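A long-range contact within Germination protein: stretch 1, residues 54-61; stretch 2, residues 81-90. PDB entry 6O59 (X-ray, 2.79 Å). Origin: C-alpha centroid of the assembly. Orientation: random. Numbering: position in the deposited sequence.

Stretch 1 54-61: QAIQDYLL
Stretch 2 81-90: LISEDIVTMG

Residues 54-61 form one helix, and stretch 2 enters as a helix already under way at Leu81 and gives way to loop toward its C-terminal end. The two helices run roughly antiparallel, their N-to-C directions 144° apart and their axes no nearer than 11.5 Å, a spacing wide enough for side chains to fill. The register sets Leu60 beside Ile82 (CA to CA 8.8 Å) and Ile56 beside Met89 (CA to CA 6.9 Å); together the stretches bury 398 Å².

Leu81 does not touch stretch 1. Ile82 (chi1 m, chi2 t) points sideways, yet its branched chain places CG2 4.1 Å from Leu60 CD2 and also 4.1 Å from Tyr59 CE1, at the ring's edge. Ser83 points away from stretch 1, and the end of Glu84 leads away.

Asp85 (chi1 m, chi2 -17°) points toward stretch 1 and supplies its polar anchor: Tyr59 OH donates a hydrogen bond to Asp85 OD2 at 2.8 Å. Tyr59 (chi1 t, chi2 -93°) is long enough to reach this carboxylate while its buried ring packs against apolar neighbours. Ile86 brings CD1 4.2 Å from Leu60 CD2 and 4.4 Å from Ile56 CG2, and its CG1 lies 4.2 Å from Tyr59 CE1. Ile86, Ile56 and Leu60, all m, t, start sideways but their ends come nearer; like Ile82 they are buried, their branched hydrocarbon chains filling apolar space without an unpaired polar group.

Val87 and Thr88 do not touch stretch 1; Thr88 OG1 (chi1 p) donates a hydrogen bond to Asp85 O at 2.7 Å. Met89 N donates one to Ile86 O at 2.8 Å. The unbranched Met89 side chain (m, t, chi3 -105°) lays CE over one face of the Tyr59 ring, 3.6 Å from Tyr59 CG, in a CH-pi contact, while Met89 CB lies 4.1 Å from Ile56 CG1. Gly90 is fully extended (phi/psi 176/169), a phi glycine adopts more readily than other residues.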

ATOM      1  N   GLN A  54      -0.245 -11.856  11.545  1.00 68.85           N
ATOM      2  CA  GLN A  54      -0.228 -13.304  11.524  1.00 68.96           C
ATOM      3  C   GLN A  54      -1.318 -13.939  12.392  1.00 74.53           C
ATOM      4  O   GLN A  54      -2.199 -14.555  11.807  1.00 75.94           O
ATOM      5  CB  GLN A  54       1.141 -13.886  11.832  1.00 70.49           C
ATOM      6  CG  GLN A  54       1.478 -15.080  10.932  1.00 73.00           C
ATOM      7  CD  GLN A  54       1.067 -14.990   9.468  1.00 80.94           C
ATOM      8  OE1 GLN A  54       0.103 -15.637   9.026  1.00 78.91           O
ATOM      9  NE2 GLN A  54       1.794 -14.215   8.675  1.00 65.87           N
ATOM     10  N   ALA A  55      -1.346 -13.709  13.724  1.00 70.19           N
ATOM     11  CA  ALA A  55      -2.356 -14.277  14.637  1.00 69.90           C
ATOM     12  C   ALA A  55      -3.820 -14.127  14.120  1.00 71.70           C
ATOM     13  O   ALA A  55      -4.587 -15.085  14.212  1.00 72.62           O
ATOM     14  CB  ALA A  55      -2.225 -13.647  16.012  1.00 70.45           C
ATOM     15  N   ILE A  56      -4.178 -12.956  13.555  1.00 66.62           N
ATOM     16  CA  ILE A  56      -5.518 -12.658  13.025  1.00 66.70           C
ATOM     17  C   ILE A  56      -5.751 -13.454  11.726  1.00 71.21           C
ATOM     18  O   ILE A  56      -6.788 -14.132  11.609  1.00 72.28           O
ATOM     19  CB  ILE A  56      -5.743 -11.131  12.853  1.00 68.28           C
ATOM     20  CG1 ILE A  56      -5.796 -10.461  14.248  1.00 68.53           C
ATOM     21  CG2 ILE A  56      -7.033 -10.829  12.038  1.00 69.11           C
ATOM     22  CD1 ILE A  56      -5.485  -8.982  14.296  1.00 73.81           C
ATOM     23  N   GLN A  57      -4.772 -13.410  10.790  1.00 65.91           N
ATOM     24  CA  GLN A  57      -4.809 -14.179   9.541  1.00 66.20           C
ATOM     25  C   GLN A  57      -4.897 -15.675   9.840  1.00 72.77           C
ATOM     26  O   GLN A  57      -5.700 -16.367   9.226  1.00 74.11           O
ATOM     27  CB  GLN A  57      -3.582 -13.887   8.686  1.00 66.74           C
ATOM     28  CG  GLN A  57      -3.602 -12.487   8.085  1.00 72.09           C
ATOM     29  CD  GLN A  57      -2.592 -12.369   6.991  1.00 81.15           C
ATOM     30  OE1 GLN A  57      -2.720 -12.986   5.935  1.00 81.67           O
ATOM     31  NE2 GLN A  57      -1.558 -11.586   7.223  1.00 71.15           N
ATOM     32  N   ASP A  58      -4.120 -16.155  10.825  1.00 69.29           N
ATOM     33  CA  ASP A  58      -4.113 -17.542  11.282  1.00 71.07           C
ATOM     34  C   ASP A  58      -5.504 -17.955  11.712  1.00 76.32           C
ATOM     35  O   ASP A  58      -6.002 -18.986  11.257  1.00 77.54           O
ATOM     36  CB  ASP A  58      -3.131 -17.721  12.459  1.00 73.24           C
ATOM     37  CG  ASP A  58      -1.657 -17.737  12.104  1.00 78.94           C
ATOM     38  OD1 ASP A  58      -1.326 -17.515  10.919  1.00 76.65           O
ATOM     39  OD2 ASP A  58      -0.830 -17.975  13.016  1.00 86.46           O
ATOM     40  N   TYR A  59      -6.143 -17.128  12.572  1.00 72.06           N
ATOM     41  CA  TYR A  59      -7.479 -17.387  13.097  1.00 72.97           C
ATOM     42  C   TYR A  59      -8.483 -17.501  11.944  1.00 77.04           C
ATOM     43  O   TYR A  59      -9.164 -18.520  11.819  1.00 78.35           O
ATOM     44  CB  TYR A  59      -7.895 -16.284  14.097  1.00 72.86           C
ATOM     45  CG  TYR A  59      -9.377 -16.282  14.422  1.00 75.61           C
ATOM     46  CD1 TYR A  59     -10.269 -15.482  13.708  1.00 76.89           C
ATOM     47  CD2 TYR A  59      -9.891 -17.087  15.437  1.00 78.13           C
ATOM     48  CE1 TYR A  59     -11.638 -15.520  13.963  1.00 79.70           C
ATOM     49  CE2 TYR A  59     -11.256 -17.107  15.723  1.00 80.40           C
ATOM     50  CZ  TYR A  59     -12.128 -16.320  14.985  1.00 85.72           C
ATOM     51  OH  TYR A  59     -13.475 -16.327  15.265  1.00 84.79           O
ATOM     52  N   LEU A  60      -8.530 -16.461  11.089  1.00 71.10           N
ATOM     53  CA  LEU A  60      -9.455 -16.340   9.981  1.00 70.89           C
ATOM     54  C   LEU A  60      -9.236 -17.366   8.887  1.00 78.97           C
ATOM     55  O   LEU A  60     -10.175 -18.097   8.560  1.00 82.12           O
ATOM     56  CB  LEU A  60      -9.369 -14.927   9.392  1.00 68.32           C
ATOM     57  CG  LEU A  60      -9.939 -13.804  10.275  1.00 71.12           C
ATOM     58  CD1 LEU A  60      -9.617 -12.438   9.693  1.00 68.83           C
ATOM     59  CD2 LEU A  60     -11.460 -13.973  10.515  1.00 72.77           C
ATOM     60  N   LEU A  61      -8.011 -17.439   8.337  1.00 74.76           N
ATOM     61  CA  LEU A  61      -7.668 -18.303   7.212  1.00 75.40           C
ATOM     62  C   LEU A  61      -7.498 -19.779   7.583  1.00 82.07           C
ATOM     63  O   LEU A  61      -7.503 -20.617   6.680  1.00 83.36           O
ATOM     64  CB  LEU A  61      -6.424 -17.783   6.483  1.00 73.63           C
ATOM     65  CG  LEU A  61      -6.480 -16.330   6.004  1.00 75.76           C
ATOM     66  CD1 LEU A  61      -5.170 -15.908   5.398  1.00 74.87           C
ATOM     67  CD2 LEU A  61      -7.598 -16.099   5.028  1.00 77.55           C
ATOM     68  N   LEU A  81     -20.206 -12.182  15.613  1.00 94.82           N
ATOM     69  CA  LEU A  81     -19.789 -13.444  16.231  1.00 95.40           C
ATOM     70  C   LEU A  81     -18.271 -13.623  16.143  1.00 95.76           C
ATOM     71  O   LEU A  81     -17.653 -14.076  17.109  1.00 95.84           O
ATOM     72  CB  LEU A  81     -20.499 -14.631  15.552  1.00 98.29           C
ATOM     73  CG  LEU A  81     -21.590 -15.369  16.334  1.00107.25           C
ATOM     74  CD1 LEU A  81     -21.013 -16.298  17.402  1.00108.27           C
ATOM     75  CD2 LEU A  81     -22.660 -14.428  16.862  1.00111.99           C
ATOM     76  N   ILE A  82     -17.679 -13.250  14.986  1.00 88.70           N
ATOM     77  CA  ILE A  82     -16.244 -13.344  14.730  1.00 85.47           C
ATOM     78  C   ILE A  82     -15.517 -12.309  15.577  1.00 87.72           C
ATOM     79  O   ILE A  82     -14.461 -12.626  16.137  1.00 87.12           O
ATOM     80  CB  ILE A  82     -15.928 -13.203  13.207  1.00 86.91           C
ATOM     81  CG1 ILE A  82     -16.227 -14.540  12.459  1.00 89.00           C
ATOM     82  CG2 ILE A  82     -14.483 -12.735  12.955  1.00 83.29           C
ATOM     83  CD1 ILE A  82     -16.226 -14.503  10.884  1.00 93.63           C
ATOM     84  N   SER A  83     -16.095 -11.086  15.693  1.00 83.29           N
ATOM     85  CA  SER A  83     -15.512  -9.977  16.457  1.00 80.55           C
ATOM     86  C   SER A  83     -15.260 -10.358  17.922  1.00 82.60           C
ATOM     87  O   SER A  83     -14.250  -9.934  18.464  1.00 80.55           O
ATOM     88  CB  SER A  83     -16.366  -8.713  16.362  1.00 83.81           C
ATOM     89  OG  SER A  83     -17.490  -8.692  17.227  1.00 95.83           O
ATOM     90  N   GLU A  84     -16.115 -11.215  18.521  1.00 80.66           N
ATOM     91  CA  GLU A  84     -15.998 -11.682  19.910  1.00 81.80           C
ATOM     92  C   GLU A  84     -14.669 -12.382  20.194  1.00 83.78           C
ATOM     93  O   GLU A  84     -14.217 -12.368  21.341  1.00 83.45           O
ATOM     94  CB  GLU A  84     -17.146 -12.625  20.266  1.00 86.83           C
ATOM     95  CG  GLU A  84     -18.460 -11.914  20.542  1.00 98.78           C
ATOM     96  CD  GLU A  84     -19.632 -12.813  20.880  1.00120.09           C
ATOM     97  OE1 GLU A  84     -19.453 -14.053  20.922  1.00108.84           O
ATOM     98  OE2 GLU A  84     -20.738 -12.267  21.100  1.00118.45           O
ATOM     99  N   ASP A  85     -14.051 -12.986  19.155  1.00 79.63           N
ATOM    100  CA  ASP A  85     -12.743 -13.646  19.224  1.00 78.46           C
ATOM    101  C   ASP A  85     -11.629 -12.687  18.870  1.00 78.67           C
ATOM    102  O   ASP A  85     -10.589 -12.719  19.518  1.00 78.21           O
ATOM    103  CB  ASP A  85     -12.674 -14.874  18.296  1.00 80.72           C
ATOM    104  CG  ASP A  85     -13.419 -16.086  18.814  1.00 93.21           C
ATOM    105  OD1 ASP A  85     -13.723 -16.125  20.030  1.00 96.20           O
ATOM    106  OD2 ASP A  85     -13.693 -16.999  18.009  1.00 99.26           O
ATOM    107  N   ILE A  86     -11.848 -11.831  17.856  1.00 72.56           N
ATOM    108  CA  ILE A  86     -10.854 -10.871  17.369  1.00 70.16           C
ATOM    109  C   ILE A  86     -10.523  -9.786  18.440  1.00 73.05           C
ATOM    110  O   ILE A  86      -9.373  -9.327  18.488  1.00 71.51           O
ATOM    111  CB  ILE A  86     -11.285 -10.270  15.989  1.00 72.10           C
ATOM    112  CG1 ILE A  86     -11.273 -11.406  14.908  1.00 72.85           C
ATOM    113  CG2 ILE A  86     -10.387  -9.091  15.570  1.00 68.70           C
ATOM    114  CD1 ILE A  86     -11.195 -11.004  13.415  1.00 76.07           C
ATOM    115  N   VAL A  87     -11.482  -9.434  19.327  1.00 69.14           N
ATOM    116  CA  VAL A  87     -11.245  -8.445  20.391  1.00 67.63           C
ATOM    117  C   VAL A  87     -10.103  -8.909  21.336  1.00 72.66           C
ATOM    118  O   VAL A  87      -9.425  -8.061  21.918  1.00 72.52           O
ATOM    119  CB  VAL A  87     -12.512  -8.058  21.187  1.00 71.72           C
ATOM    120  CG1 VAL A  87     -13.519  -7.333  20.309  1.00 71.05           C
ATOM    121  CG2 VAL A  87     -13.143  -9.255  21.879  1.00 73.61           C
ATOM    122  N   THR A  88      -9.867 -10.236  21.444  1.00 69.76           N
ATOM    123  CA  THR A  88      -8.795 -10.817  22.269  1.00 70.37           C
ATOM    124  C   THR A  88      -7.438 -10.694  21.572  1.00 75.53           C
ATOM    125  O   THR A  88      -6.395 -10.940  22.188  1.00 76.06           O
ATOM    126  CB  THR A  88      -9.058 -12.320  22.575  1.00 70.49           C
ATOM    127  OG1 THR A  88      -8.754 -13.136  21.438  1.00 69.93           O
ATOM    128  CG2 THR A  88     -10.434 -12.596  23.061  1.00 64.00           C
ATOM    129  N   MET A  89      -7.461 -10.359  20.274  1.00 71.43           N
ATOM    130  CA  MET A  89      -6.278 -10.314  19.426  1.00 69.91           C
ATOM    131  C   MET A  89      -5.864  -8.922  18.988  1.00 74.14           C
ATOM    132  O   MET A  89      -4.768  -8.778  18.452  1.00 74.39           O
ATOM    133  CB  MET A  89      -6.538 -11.164  18.180  1.00 71.68           C
ATOM    134  CG  MET A  89      -6.780 -12.614  18.518  1.00 76.82           C
ATOM    135  SD  MET A  89      -6.883 -13.640  17.061  1.00 79.99           S
ATOM    136  CE  MET A  89      -8.590 -13.913  17.021  1.00 78.20           C
ATOM    137  N   GLY A  90      -6.726  -7.929  19.200  1.00 70.32           N
ATOM    138  CA  GLY A  90      -6.498  -6.541  18.815  1.00 68.38           C
ATOM    139  C   GLY A  90      -7.705  -5.671  19.100  1.00 74.53           C
ATOM    140  O   GLY A  90      -8.787  -6.183  19.427  1.00 77.03           O
TER